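Local coordinates for ribulose-bisphosphate carboxylase (Alicyclobacillus acidocaldarius subsp. acidocaldarius, PDB 4NAS), which belongs to the RuBisCO large-chain family, joining an N-terminal alpha/beta domain to a TIM-barrel catalytic domain that binds calcium, at residues Gly32-Leu37 with Ile78-Pro83; Gln122-Lys127 with Asp253-Pro258; Tyr140-Val145 with Ala377-Ile382; Arg192-Ala197 with Ala232-Gly237; Gly300-Met305 with Pro334-Gly339. One frame throughout, in Å; residues are numbered along the deposited sequence.

Contact 1. Residues Gly32-Leu37 with Ile78-Pro83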
# COMPACT_ATOMS: atom_id res chain seq x y z
N GLY B 32 17.04 -12.01 15.93
CA GLY B 32 16.46 -10.73 16.29
C GLY B 32 15.11 -10.50 15.64
O GLY B 32 14.18 -10.02 16.29
N ILE B 33 15.01 -10.82 14.35
CA ILE B 33 13.74 -10.77 13.65
C ILE B 33 12.69 -11.66 14.31
O ILE B 33 11.58 -11.21 14.61
CB ILE B 33 13.89 -11.15 12.15
CG1 ILE B 33 14.78 -10.13 11.44
CG2 ILE B 33 12.52 -11.25 11.46
CD1 ILE B 33 15.25 -10.60 10.07
N ALA B 34 13.04 -12.93 14.55
CA ALA B 34 12.09 -13.90 15.08
C ALA B 34 11.53 -13.52 16.45
O ALA B 34 10.36 -13.75 16.74
CB ALA B 34 12.71 -15.29 15.12
N VAL B 35 12.38 -12.94 17.29
CA VAL B 35 11.98 -12.50 18.63
C VAL B 35 11.35 -11.11 18.62
O VAL B 35 10.29 -10.89 19.19
CB VAL B 35 13.18 -12.57 19.60
CG1 VAL B 35 12.88 -11.88 20.95
CG2 VAL B 35 13.61 -14.03 19.79
N GLY B 36 12.01 -10.16 17.94
CA GLY B 36 11.57 -8.78 17.94
C GLY B 36 10.23 -8.51 17.27
O GLY B 36 9.53 -7.57 17.64
N LEU B 37 9.88 -9.29 16.26
CA LEU B 37 8.62 -9.11 15.54
C LEU B 37 7.50 -10.01 16.05
O LEU B 37 6.45 -10.12 15.43
CB LEU B 37 8.81 -9.35 14.04
CG LEU B 37 9.82 -8.41 13.38
CD1 LEU B 37 9.91 -8.71 11.89
CD2 LEU B 37 9.44 -6.95 13.64
N ILE B 78 16.27 -16.29 4.32
CA ILE B 78 16.02 -16.62 5.70
C ILE B 78 14.54 -16.94 5.78
O ILE B 78 13.75 -16.25 5.14
CB ILE B 78 16.33 -15.42 6.59
CG1 ILE B 78 17.84 -15.16 6.60
CG2 ILE B 78 15.83 -15.65 8.00
CD1 ILE B 78 18.22 -13.88 7.27
N ASP B 79 14.18 -17.99 6.51
CA ASP B 79 12.78 -18.31 6.76
C ASP B 79 12.46 -18.02 8.22
O ASP B 79 13.17 -18.49 9.11
CB ASP B 79 12.49 -19.81 6.49
CG ASP B 79 12.75 -20.23 5.05
OD1 ASP B 79 12.63 -19.41 4.12
OD2 ASP B 79 13.06 -21.43 4.84
N ILE B 80 11.41 -17.24 8.48
CA ILE B 80 10.99 -16.93 9.86
C ILE B 80 9.54 -17.40 10.09
O ILE B 80 8.66 -17.16 9.25
CB ILE B 80 11.07 -15.42 10.17
CG1 ILE B 80 12.49 -14.87 9.91
CG2 ILE B 80 10.65 -15.12 11.60
CD1 ILE B 80 13.58 -15.53 10.77
N ALA B 81 9.29 -18.09 11.21
CA ALA B 81 7.94 -18.52 11.57
C ALA B 81 7.30 -17.57 12.59
O ALA B 81 7.85 -17.36 13.68
CB ALA B 81 7.96 -19.94 12.12
N TYR B 82 6.15 -17.01 12.23
CA TYR B 82 5.39 -16.09 13.09
C TYR B 82 4.10 -16.76 13.55
O TYR B 82 3.20 -17.00 12.74
CB TYR B 82 5.00 -14.82 12.32
CG TYR B 82 6.17 -14.03 11.79
CD1 TYR B 82 6.74 -14.35 10.56
CD2 TYR B 82 6.72 -12.97 12.51
CE1 TYR B 82 7.81 -13.66 10.06
CE2 TYR B 82 7.80 -12.25 12.00
CZ TYR B 82 8.33 -12.61 10.77
OH TYR B 82 9.40 -11.94 10.23
N PRO B 83 4.01 -17.04 14.85
CA PRO B 83 2.85 -17.77 15.40
C PRO B 83 1.57 -17.05 15.03
O PRO B 83 1.51 -15.83 15.13
CB PRO B 83 3.07 -17.67 16.92
CG PRO B 83 4.55 -17.53 17.08
CD PRO B 83 5.01 -16.72 15.88
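Ile33, in the last turn of helix 26-36, meets Ile80 and Tyr82 of strand 73-83, and Leu37, just past the end of the helix, meets Tyr82; together they pack a helix onto one face of the sheet in the N-terminal alpha/beta domain of this RuBisCO family chain. The axes of residues 32-36 and 78-83 approach to 8.6 Å and diverge by only 11°, so helix and strand run nearly parallel. No hydrogen bond links the two segments, and the interface rests on apolar side chains. Ile33 and Ile80 cross at about a right angle, with CG2 of Ile33 lying 3.9 Å from CG1 of Ile80. The other branch of Ile80, CG2, lodges between two groups: it is 4.1 Å from Ala34 CB, and it stands above one face of the Tyr82 ring, displaced toward the rim. Leu37 approaches that ring differently, since its CB lies in the ring plane at the edge, 3.7 Å from Tyr82 CE2. Tyr82 CG lies beside the backbone N (chi1 -60°); the far end of the side chain comes nearer the helix than its CB does. Thr97 and Val98 of helix 91-99 also touch this ring, while Ile80 leans on Tyr17 of strand 12-22. At the far end of the ring, Tyr82 OH sits 3.4 Å from Ile33 CG2 and 3.7 Å from Leu37 CD1.

Contact 2. Residues Gln122-Lys127 with Asp253-Pro258. With CA (calcium ion), chain L.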
# COMPACT_ATOMS: atom_id res chain seq x y z
N GLN B 122 -9.70 -17.13 7.84
CA GLN B 122 -10.23 -15.91 8.42
C GLN B 122 -10.41 -14.81 7.35
O GLN B 122 -10.96 -13.74 7.62
CB GLN B 122 -9.30 -15.40 9.52
CG GLN B 122 -9.25 -16.29 10.76
CD GLN B 122 -8.38 -15.66 11.82
OE1 GLN B 122 -8.75 -14.64 12.40
NE2 GLN B 122 -7.19 -16.22 12.04
N PHE B 123 -9.92 -15.07 6.15
CA PHE B 123 -10.07 -14.11 5.06
C PHE B 123 -11.26 -14.54 4.19
O PHE B 123 -11.58 -15.73 4.14
CB PHE B 123 -8.79 -14.05 4.24
CG PHE B 123 -7.64 -13.41 4.95
CD1 PHE B 123 -7.63 -12.04 5.20
CD2 PHE B 123 -6.54 -14.16 5.36
CE1 PHE B 123 -6.55 -11.44 5.85
CE2 PHE B 123 -5.46 -13.57 6.00
CZ PHE B 123 -5.46 -12.21 6.24
N PRO B 124 -11.93 -13.58 3.50
CA PRO B 124 -13.18 -13.93 2.81
C PRO B 124 -13.01 -14.81 1.58
O PRO B 124 -13.85 -15.66 1.34
CB PRO B 124 -13.74 -12.57 2.38
CG PRO B 124 -12.54 -11.69 2.28
CD PRO B 124 -11.67 -12.13 3.42
N GLY B 125 -11.98 -14.60 0.76
CA GLY B 125 -11.94 -15.31 -0.52
C GLY B 125 -13.00 -14.78 -1.47
O GLY B 125 -13.84 -13.96 -1.09
N PRO B 126 -12.97 -15.24 -2.73
CA PRO B 126 -13.88 -14.70 -3.75
C PRO B 126 -15.33 -15.07 -3.43
O PRO B 126 -15.57 -16.16 -2.91
CB PRO B 126 -13.40 -15.40 -5.03
CG PRO B 126 -11.94 -15.72 -4.75
CD PRO B 126 -11.96 -16.15 -3.31
N LYS B 127 -16.25 -14.14 -3.66
CA LYS B 127 -17.67 -14.41 -3.47
C LYS B 127 -18.15 -15.30 -4.61
O LYS B 127 -18.97 -16.20 -4.41
CB LYS B 127 -18.46 -13.09 -3.41
CG LYS B 127 -19.93 -13.25 -2.98
CD LYS B 127 -20.69 -11.93 -2.86
CE LYS B 127 -20.34 -11.14 -1.59
NZ LYS B 127 -19.52 -9.87 -1.81
N ASP B 253 -13.61 -6.32 3.01
CA ASP B 253 -14.96 -6.06 3.53
C ASP B 253 -16.01 -6.12 2.42
O ASP B 253 -17.13 -6.57 2.63
CB ASP B 253 -15.04 -4.70 4.24
CG ASP B 253 -14.32 -4.68 5.59
OD1 ASP B 253 -13.93 -5.75 6.13
OD2 ASP B 253 -14.12 -3.58 6.13
N LEU B 254 -15.63 -5.66 1.23
CA LEU B 254 -16.52 -5.72 0.05
C LEU B 254 -16.81 -7.16 -0.37
O LEU B 254 -17.95 -7.54 -0.69
CB LEU B 254 -15.87 -5.03 -1.14
CG LEU B 254 -15.82 -3.50 -1.31
CD1 LEU B 254 -15.44 -2.78 -0.05
CD2 LEU B 254 -14.83 -3.16 -2.43
N ALA B 255 -15.76 -7.96 -0.40
CA ALA B 255 -15.88 -9.34 -0.81
C ALA B 255 -16.67 -10.15 0.24
O ALA B 255 -17.34 -11.14 -0.07
CB ALA B 255 -14.48 -9.93 -1.05
N ARG B 256 -16.63 -9.70 1.49
CA ARG B 256 -17.35 -10.42 2.54
C ARG B 256 -18.84 -10.06 2.61
O ARG B 256 -19.66 -10.88 3.02
CB ARG B 256 -16.70 -10.19 3.90
CG ARG B 256 -17.12 -11.24 4.94
CD ARG B 256 -16.54 -10.95 6.31
NE ARG B 256 -15.10 -10.73 6.33
CZ ARG B 256 -14.19 -11.69 6.46
NH1 ARG B 256 -14.56 -12.96 6.57
NH2 ARG B 256 -12.90 -11.38 6.47
N ASP B 257 -19.18 -8.85 2.20
CA ASP B 257 -20.55 -8.33 2.33
C ASP B 257 -21.54 -8.99 1.32
O ASP B 257 -21.40 -8.80 0.11
CB ASP B 257 -20.50 -6.82 2.12
CG ASP B 257 -21.77 -6.11 2.54
OD1 ASP B 257 -22.83 -6.76 2.66
OD2 ASP B 257 -21.69 -4.88 2.74
N PRO B 258 -22.54 -9.72 1.83
CA PRO B 258 -23.53 -10.41 0.98
C PRO B 258 -24.27 -9.44 0.07
O PRO B 258 -24.59 -9.78 -1.08
CB PRO B 258 -24.50 -11.00 2.00
CG PRO B 258 -23.67 -11.20 3.22
CD PRO B 258 -22.76 -10.01 3.26
CA CA L . -15.69 -16.88 2.24
O HOH W 1 -14.15 -17.07 4.19
O HOH W 2 -16.37 -13.59 -0.34
O HOH W 3 -16.63 -16.65 -0.22
O HOH W 4 -14.49 -18.72 1.06
O HOH W 5 -16.70 -19.46 2.98
O HOH W 6 -16.63 -14.82 2.60
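Lys127 reaches across to the end of helix 248-256 and sets its ammonium among backbone carbonyls. NZ donates to Asp257 O at 2.9 Å, from a position 46° out of the plane of that carbonyl. Weak bonds run from NZ to Leu254 O at 3.0 Å and to Ala255 O at 3.1 Å, and Val260 O just beyond the segment accepts from it as well. The aliphatic chain leaves the backbone extended and turns at chi3 (-76°), which swings CE toward the carbonyls of Ala255 and Asp257. The second grip runs the other way: Arg256 NH2 donates to Gln122 O at 3.3 Å with an N-H...O angle of 158°, the acceptor lying near the guanidinium plane. Pro124 CB stands 4.2 Å above the centre of that guanidinium, the two side chains crossing at about a right angle. Between these grips a water gives bonds to Gly125 O (2.7 Å) and Ala255 O. Farther out, Pro124 O binds a calcium ion at 2.4 Å; five waters are its other ligands, one of them long, and two donate to Phe123 O and Pro126 O. Asp257 is tied by a salt bridge to Arg229. At this C-terminal helix end the dipole would probably favour a positive charge; the contact joins loop 122-127 to a helix lying in sequence between TIM-barrel strands 238-242 and 264-267.

Contact 3. Residues Tyr140-Val145 with Ala377-Ile382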
# COMPACT_ATOMS: atom_id res chain seq x y z
N TYR B 140 -19.83 -20.27 -20.84
CA TYR B 140 -19.22 -21.53 -20.44
C TYR B 140 -18.31 -22.12 -21.52
O TYR B 140 -18.45 -21.80 -22.70
CB TYR B 140 -20.32 -22.54 -20.08
CG TYR B 140 -21.36 -22.09 -19.07
CD1 TYR B 140 -22.47 -21.35 -19.46
CD2 TYR B 140 -21.26 -22.45 -17.73
CE1 TYR B 140 -23.44 -20.96 -18.54
CE2 TYR B 140 -22.21 -22.06 -16.80
CZ TYR B 140 -23.30 -21.32 -17.21
OH TYR B 140 -24.24 -20.96 -16.28
N ASN B 141 -17.37 -22.97 -21.10
CA ASN B 141 -16.56 -23.76 -22.03
C ASN B 141 -15.78 -22.97 -23.06
O ASN B 141 -15.54 -23.43 -24.17
CB ASN B 141 -17.44 -24.79 -22.75
CG ASN B 141 -18.08 -25.76 -21.80
OD1 ASN B 141 -17.40 -26.36 -20.96
ND2 ASN B 141 -19.40 -25.90 -21.89
N ARG B 142 -15.41 -21.75 -22.68
CA ARG B 142 -14.58 -20.91 -23.55
C ARG B 142 -13.98 -19.80 -22.70
O ARG B 142 -14.52 -19.43 -21.66
CB ARG B 142 -15.42 -20.31 -24.68
CG ARG B 142 -16.54 -19.38 -24.19
CD ARG B 142 -17.17 -18.65 -25.37
NE ARG B 142 -18.32 -17.84 -25.01
CZ ARG B 142 -18.25 -16.59 -24.55
NH1 ARG B 142 -17.06 -16.02 -24.37
NH2 ARG B 142 -19.36 -15.91 -24.26
N PRO B 143 -12.81 -19.30 -23.10
CA PRO B 143 -12.35 -18.04 -22.50
C PRO B 143 -13.39 -16.94 -22.65
O PRO B 143 -14.16 -16.92 -23.63
CB PRO B 143 -11.10 -17.70 -23.32
CG PRO B 143 -10.56 -19.04 -23.71
CD PRO B 143 -11.75 -19.97 -23.87
N LEU B 144 -13.42 -16.05 -21.68
CA LEU B 144 -14.29 -14.89 -21.73
C LEU B 144 -13.58 -13.79 -22.50
O LEU B 144 -12.35 -13.81 -22.62
CB LEU B 144 -14.59 -14.42 -20.31
CG LEU B 144 -15.76 -15.09 -19.60
CD1 LEU B 144 -15.49 -16.54 -19.24
CD2 LEU B 144 -16.10 -14.27 -18.36
N VAL B 145 -14.32 -12.82 -23.02
CA VAL B 145 -13.70 -11.74 -23.78
C VAL B 145 -14.05 -10.42 -23.11
O VAL B 145 -15.23 -10.15 -22.86
CB VAL B 145 -14.18 -11.69 -25.27
CG1 VAL B 145 -13.55 -10.53 -26.01
CG2 VAL B 145 -13.87 -13.01 -25.99
N ALA B 377 -13.20 -10.74 -34.08
CA ALA B 377 -11.90 -11.39 -34.27
C ALA B 377 -11.54 -12.39 -33.18
O ALA B 377 -11.04 -13.48 -33.47
CB ALA B 377 -10.81 -10.34 -34.34
N PHE B 378 -11.75 -12.02 -31.92
CA PHE B 378 -11.41 -12.92 -30.84
C PHE B 378 -12.34 -14.13 -30.86
O PHE B 378 -11.90 -15.27 -30.71
CB PHE B 378 -11.44 -12.21 -29.48
CG PHE B 378 -10.25 -11.32 -29.23
CD1 PHE B 378 -9.05 -11.86 -28.78
CD2 PHE B 378 -10.33 -9.95 -29.43
CE1 PHE B 378 -7.94 -11.04 -28.55
CE2 PHE B 378 -9.24 -9.13 -29.21
CZ PHE B 378 -8.04 -9.68 -28.77
N PHE B 379 -13.62 -13.88 -31.05
CA PHE B 379 -14.56 -14.98 -31.20
C PHE B 379 -14.25 -15.90 -32.40
O PHE B 379 -14.44 -17.12 -32.31
CB PHE B 379 -16.00 -14.45 -31.18
CG PHE B 379 -16.47 -14.04 -29.80
CD1 PHE B 379 -16.83 -15.01 -28.86
CD2 PHE B 379 -16.53 -12.71 -29.42
CE1 PHE B 379 -17.24 -14.66 -27.58
CE2 PHE B 379 -16.95 -12.35 -28.13
CZ PHE B 379 -17.31 -13.32 -27.22
N ASP B 380 -13.72 -15.33 -33.48
CA ASP B 380 -13.30 -16.14 -34.64
C ASP B 380 -12.15 -17.11 -34.29
O ASP B 380 -12.15 -18.28 -34.70
CB ASP B 380 -12.88 -15.23 -35.81
CG ASP B 380 -14.05 -14.48 -36.45
OD1 ASP B 380 -15.18 -15.01 -36.41
OD2 ASP B 380 -13.84 -13.37 -37.00
N ALA B 381 -11.19 -16.60 -33.54
CA ALA B 381 -10.06 -17.40 -33.06
C ALA B 381 -10.49 -18.45 -32.05
O ALA B 381 -9.98 -19.57 -32.04
CB ALA B 381 -8.99 -16.49 -32.46
N ILE B 382 -11.42 -18.08 -31.17
CA ILE B 382 -12.01 -19.04 -30.25
C ILE B 382 -12.65 -20.18 -31.05
O ILE B 382 -12.43 -21.36 -30.77
CB ILE B 382 -13.03 -18.37 -29.30
CG1 ILE B 382 -12.27 -17.57 -28.23
CG2 ILE B 382 -13.98 -19.41 -28.68
CD1 ILE B 382 -13.16 -16.87 -27.19
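Val145 and Phe379 form the tight part of this contact. CG2 of Val145 stands over the face of the Phe379 ring, 4.0 Å from the centroid and 24° off the normal, a CH-pi contact shifted toward the rim near CZ. The same methyl lies 4.1 Å from Ile382 CD1 and 4.3 Å from Phe378 CB, so one valine branch touches three residues of helix 371-386. Ile382 CD1 also rests 3.7 Å from Pro143 O. The side toward solvent, where Arg142 and Phe379 are partly exposed, is made differently. There CE1 of Phe379 points at one face of the Arg142 guanidinium, 3.5 Å from NH1, while the guanidinium sits at the edge of the ring. The two planes are 70° apart, so they do not stack. Arg142 NH1 donates to Pro143 O at 3.1 Å, and NH2 forms a salt bridge with Asp173, whose other carboxylate oxygen takes the N-H of Val145; these bonds limit how the guanidinium can turn. Tyr349 of helix 345-352 also touches Pro143 and Ile382. Helix 371-386 is thus an outer helix packed on strand 144-146, which pairs in parallel with strand 357-359 in the TIM barrel.

Contact 4. Residues Arg192-Ala197 with Ala232-Gly237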
# COMPACT_ATOMS: atom_id res chain seq x y z
N ARG B 192 -23.83 5.64 -15.29
CA ARG B 192 -23.20 4.77 -16.28
C ARG B 192 -23.75 3.36 -16.21
O ARG B 192 -24.02 2.74 -17.24
CB ARG B 192 -21.67 4.76 -16.14
CG ARG B 192 -21.06 6.14 -16.32
CD ARG B 192 -19.58 6.07 -16.67
NE ARG B 192 -18.80 5.32 -15.69
CZ ARG B 192 -18.24 5.85 -14.61
NH1 ARG B 192 -18.41 7.13 -14.33
NH2 ARG B 192 -17.52 5.08 -13.80
N VAL B 193 -23.93 2.84 -15.00
CA VAL B 193 -24.44 1.47 -14.87
C VAL B 193 -25.85 1.40 -15.49
O VAL B 193 -26.13 0.52 -16.30
CB VAL B 193 -24.46 0.98 -13.40
CG1 VAL B 193 -25.22 -0.33 -13.29
CG2 VAL B 193 -23.01 0.84 -12.86
N ARG B 194 -26.71 2.34 -15.12
CA ARG B 194 -28.08 2.38 -15.63
C ARG B 194 -28.11 2.42 -17.15
O ARG B 194 -28.82 1.65 -17.79
CB ARG B 194 -28.84 3.59 -15.10
CG ARG B 194 -29.25 3.50 -13.64
CD ARG B 194 -30.41 4.46 -13.34
NE ARG B 194 -30.59 4.67 -11.91
CZ ARG B 194 -29.89 5.53 -11.18
NH1 ARG B 194 -28.96 6.29 -11.75
NH2 ARG B 194 -30.11 5.65 -9.88
N ALA B 195 -27.32 3.34 -17.72
CA ALA B 195 -27.35 3.63 -19.15
C ALA B 195 -26.78 2.50 -20.01
O ALA B 195 -27.36 2.14 -21.03
CB ALA B 195 -26.62 4.93 -19.44
N TYR B 196 -25.63 1.96 -19.59
CA TYR B 196 -24.99 0.88 -20.35
C TYR B 196 -25.85 -0.38 -20.29
O TYR B 196 -25.81 -1.21 -21.19
CB TYR B 196 -23.57 0.58 -19.83
CG TYR B 196 -22.57 1.72 -19.89
CD1 TYR B 196 -22.94 3.00 -20.32
CD2 TYR B 196 -21.25 1.51 -19.52
CE1 TYR B 196 -22.02 4.03 -20.35
CE2 TYR B 196 -20.33 2.53 -19.56
CZ TYR B 196 -20.71 3.78 -19.97
OH TYR B 196 -19.76 4.77 -19.99
N ALA B 197 -26.61 -0.53 -19.20
CA ALA B 197 -27.57 -1.63 -19.10
C ALA B 197 -28.58 -1.60 -20.24
O ALA B 197 -28.79 -2.61 -20.92
CB ALA B 197 -28.29 -1.57 -17.76
N ALA B 232 -24.24 -2.67 -7.46
CA ALA B 232 -24.74 -4.04 -7.66
C ALA B 232 -26.25 -4.03 -7.92
O ALA B 232 -26.73 -4.60 -8.90
CB ALA B 232 -24.43 -4.89 -6.44
N GLU B 233 -26.98 -3.37 -7.03
CA GLU B 233 -28.43 -3.24 -7.14
C GLU B 233 -28.86 -2.63 -8.48
O GLU B 233 -29.92 -2.96 -9.01
CB GLU B 233 -28.96 -2.40 -5.97
CG GLU B 233 -28.83 -3.10 -4.61
CD GLU B 233 -28.92 -2.15 -3.42
OE1 GLU B 233 -28.85 -2.63 -2.27
OE2 GLU B 233 -29.06 -0.92 -3.64
N LEU B 234 -28.02 -1.76 -9.03
CA LEU B 234 -28.32 -1.09 -10.30
C LEU B 234 -27.97 -1.95 -11.51
O LEU B 234 -28.28 -1.57 -12.65
CB LEU B 234 -27.58 0.25 -10.38
CG LEU B 234 -28.32 1.40 -9.70
CD1 LEU B 234 -27.39 2.60 -9.54
CD2 LEU B 234 -29.57 1.77 -10.50
N GLY B 235 -27.32 -3.08 -11.29
CA GLY B 235 -27.11 -4.02 -12.37
C GLY B 235 -25.71 -4.07 -12.96
O GLY B 235 -25.52 -4.59 -14.05
N ALA B 236 -24.73 -3.53 -12.24
CA ALA B 236 -23.33 -3.65 -12.63
C ALA B 236 -22.95 -5.13 -12.83
O ALA B 236 -23.36 -5.98 -12.04
CB ALA B 236 -22.42 -3.01 -11.56
N GLY B 237 -22.17 -5.44 -13.86
CA GLY B 237 -21.69 -6.80 -14.04
C GLY B 237 -20.54 -7.14 -13.09
O GLY B 237 -20.40 -8.27 -12.63
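Val193 and Leu234 lead the apolar contacts: CG1 of Val193 lies 3.8 Å from Leu234 CB, and its CG2 lies 4.1 Å from Ala236 CB. The same valine also packs on backbone, since CG1 is 3.4 Å from both Leu234 O and Ala236 N, fitting one methyl against the turn. A second kind of contact sets an apolar side chain obliquely across a charged one. Leu234 CD2 comes 3.6 Å from Arg194 CG and 3.4 Å from Arg194 NE, and Leu234 CD1 stands over one face of the guanidinium, offset toward the rim. Arg194 is extended from CG to NE, and its NH1 is taken by a salt bridge to Asp191. No hydrogen bond crosses between the segments. Those that shape the contact are internal: Gly235, with a positive phi of 104°, forms a Schellman motif, and its N donates to Ala232 O at 2.9 Å. Behind the turn, Val193 and Ala236 both rest on Val215 of strand 214-216, and Gly237 bonds by its backbone to Tyr213. The turn after helix 221-233 thus packs on helix 189-207 beside strand 214-216, before the chain enters the adjacent strand 238-242.

Contact 5. Residues Gly300-Met305 with Pro334-Gly339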
# COMPACT_ATOMS: atom_id res chain seq x y z
N GLY B 300 -8.63 -11.59 -11.74
CA GLY B 300 -7.39 -10.90 -11.42
C GLY B 300 -6.62 -10.52 -12.67
O GLY B 300 -6.28 -11.38 -13.48
N ILE B 301 -6.35 -9.22 -12.82
CA ILE B 301 -5.62 -8.67 -13.96
C ILE B 301 -4.15 -8.54 -13.54
O ILE B 301 -3.87 -8.05 -12.46
CB ILE B 301 -6.16 -7.26 -14.29
CG1 ILE B 301 -7.64 -7.31 -14.69
CG2 ILE B 301 -5.25 -6.55 -15.33
CD1 ILE B 301 -8.29 -5.92 -14.83
N PHE B 302 -3.23 -9.01 -14.38
CA PHE B 302 -1.80 -8.96 -14.07
C PHE B 302 -1.05 -8.89 -15.41
O PHE B 302 -1.62 -9.24 -16.45
CB PHE B 302 -1.36 -10.19 -13.22
CG PHE B 302 -1.71 -11.52 -13.85
CD1 PHE B 302 -2.95 -12.10 -13.62
CD2 PHE B 302 -0.81 -12.18 -14.69
CE1 PHE B 302 -3.29 -13.31 -14.22
CE2 PHE B 302 -1.14 -13.40 -15.30
CZ PHE B 302 -2.39 -13.97 -15.07
N PRO B 303 0.20 -8.37 -15.42
CA PRO B 303 0.94 -8.25 -16.68
C PRO B 303 1.21 -9.61 -17.32
O PRO B 303 1.66 -10.51 -16.58
CB PRO B 303 2.27 -7.60 -16.25
CG PRO B 303 1.94 -6.86 -15.04
CD PRO B 303 0.86 -7.62 -14.33
N SER B 304 0.93 -9.78 -18.62
CA SER B 304 1.15 -11.06 -19.31
C SER B 304 2.63 -11.26 -19.63
O SER B 304 3.42 -10.32 -19.55
CB SER B 304 0.39 -11.13 -20.64
OG SER B 304 1.05 -10.34 -21.64
N MSE B 305 2.97 -12.48 -20.06
CA MSE B 305 4.33 -12.80 -20.45
C MSE B 305 4.55 -12.31 -21.87
O MSE B 305 5.62 -12.54 -22.43
CB MSE B 305 4.57 -14.31 -20.38
CG MSE B 305 4.82 -14.84 -18.98
SE MSE B 305 6.49 -14.14 -18.30
CE MSE B 305 7.70 -15.40 -19.17
N PRO B 334 -7.84 -15.68 -14.19
CA PRO B 334 -6.74 -14.81 -14.60
C PRO B 334 -7.07 -13.99 -15.85
O PRO B 334 -7.66 -14.51 -16.84
CB PRO B 334 -5.60 -15.79 -14.89
CG PRO B 334 -6.28 -17.08 -15.21
CD PRO B 334 -7.56 -17.11 -14.44
N ALA B 335 -6.71 -12.72 -15.80
CA ALA B 335 -6.93 -11.82 -16.93
C ALA B 335 -5.61 -11.14 -17.31
O ALA B 335 -5.38 -9.97 -16.98
CB ALA B 335 -7.98 -10.79 -16.57
N PRO B 336 -4.71 -11.89 -17.96
CA PRO B 336 -3.38 -11.35 -18.25
C PRO B 336 -3.47 -10.24 -19.30
O PRO B 336 -4.25 -10.34 -20.26
CB PRO B 336 -2.60 -12.58 -18.73
CG PRO B 336 -3.65 -13.53 -19.23
CD PRO B 336 -4.85 -13.29 -18.40
N SER B 337 -2.69 -9.19 -19.09
CA SER B 337 -2.83 -7.97 -19.86
C SER B 337 -1.58 -7.72 -20.70
O SER B 337 -0.49 -8.21 -20.37
CB SER B 337 -3.10 -6.78 -18.92
OG SER B 337 -1.98 -6.50 -18.07
N ALA B 338 -1.77 -6.95 -21.78
CA ALA B 338 -0.72 -6.56 -22.74
C ALA B 338 -0.32 -7.63 -23.77
O ALA B 338 -0.09 -8.79 -23.43
CB ALA B 338 0.52 -5.97 -22.05
N GLY B 339 -0.28 -7.24 -25.04
CA GLY B 339 0.10 -8.18 -26.08
C GLY B 339 -0.98 -9.19 -26.38
O GLY B 339 -0.72 -10.24 -26.96
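Phe302 lies side by side with Pro334 and Pro336, all three pointing the same way, and this trio is the apolar centre of the contact. The ring meets the two prolines by different parts. Pro334 CB is at its edge, in plane, 3.5 Å from CE1; Pro336 CA stands over the centre of one face, and Pro336 CB is 3.8 Å from CE2. Phe302 CG lies between the backbone N and the carbonyl carbon (chi1 55°), and the ring end of the side chain comes nearer strand 333-337 than its CB does. Leu319 of helix 313-324 and Phe352 of helix 345-352 pack against the ring too. On the other face of the sheet Ile301 CG1 touches Ala335 CB at 4.0 Å, and the Ile301 side chain is about 8 Å from a bound calcium ion. Between the faces runs the backbone ladder: Ala335 N donates to Gly300 O at 2.7 Å, and Ser337 N to Phe302 O at 2.8 Å. Ile301 CA adds a C-H...O contact to Ala335 O. Toward the C-terminal, polar edge, Ser304 N donates to Ser337 O at 2.7 Å. Ser304 OG gives a bond of 2.6 Å to Ala338 O and receives one from Tyr306 N, so the hydroxyl links the loop after Pro303 to the backbone of Ala338. The strands cross at -31°, and helix 313-324 joins them: a beta-alpha-beta crossover between adjacent parallel strands of the TIM barrel.

Overall arrangement
Contact 1 lies in the N-terminal domain, about 48 Å centre to centre from contacts 3 and 4, though its nearest atoms are about 9 Å from those of contact 2. Contact 2 follows along the chain, joining the loop between helices 117-120 and 129-137 to helix 248-256. Its segments alternate with those of contact 3, and contact 4 falls between the segments of both. Contact 3 spans the longest stretch of sequence and also encloses contact 5. Contacts 3 and 5 are the closest pair, about 16 Å between centres. Contacts 3 to 5 thus sample the TIM barrel at two outer helix contacts and one pair of neighbouring strands, while contact 1 belongs to the N-terminal sheet.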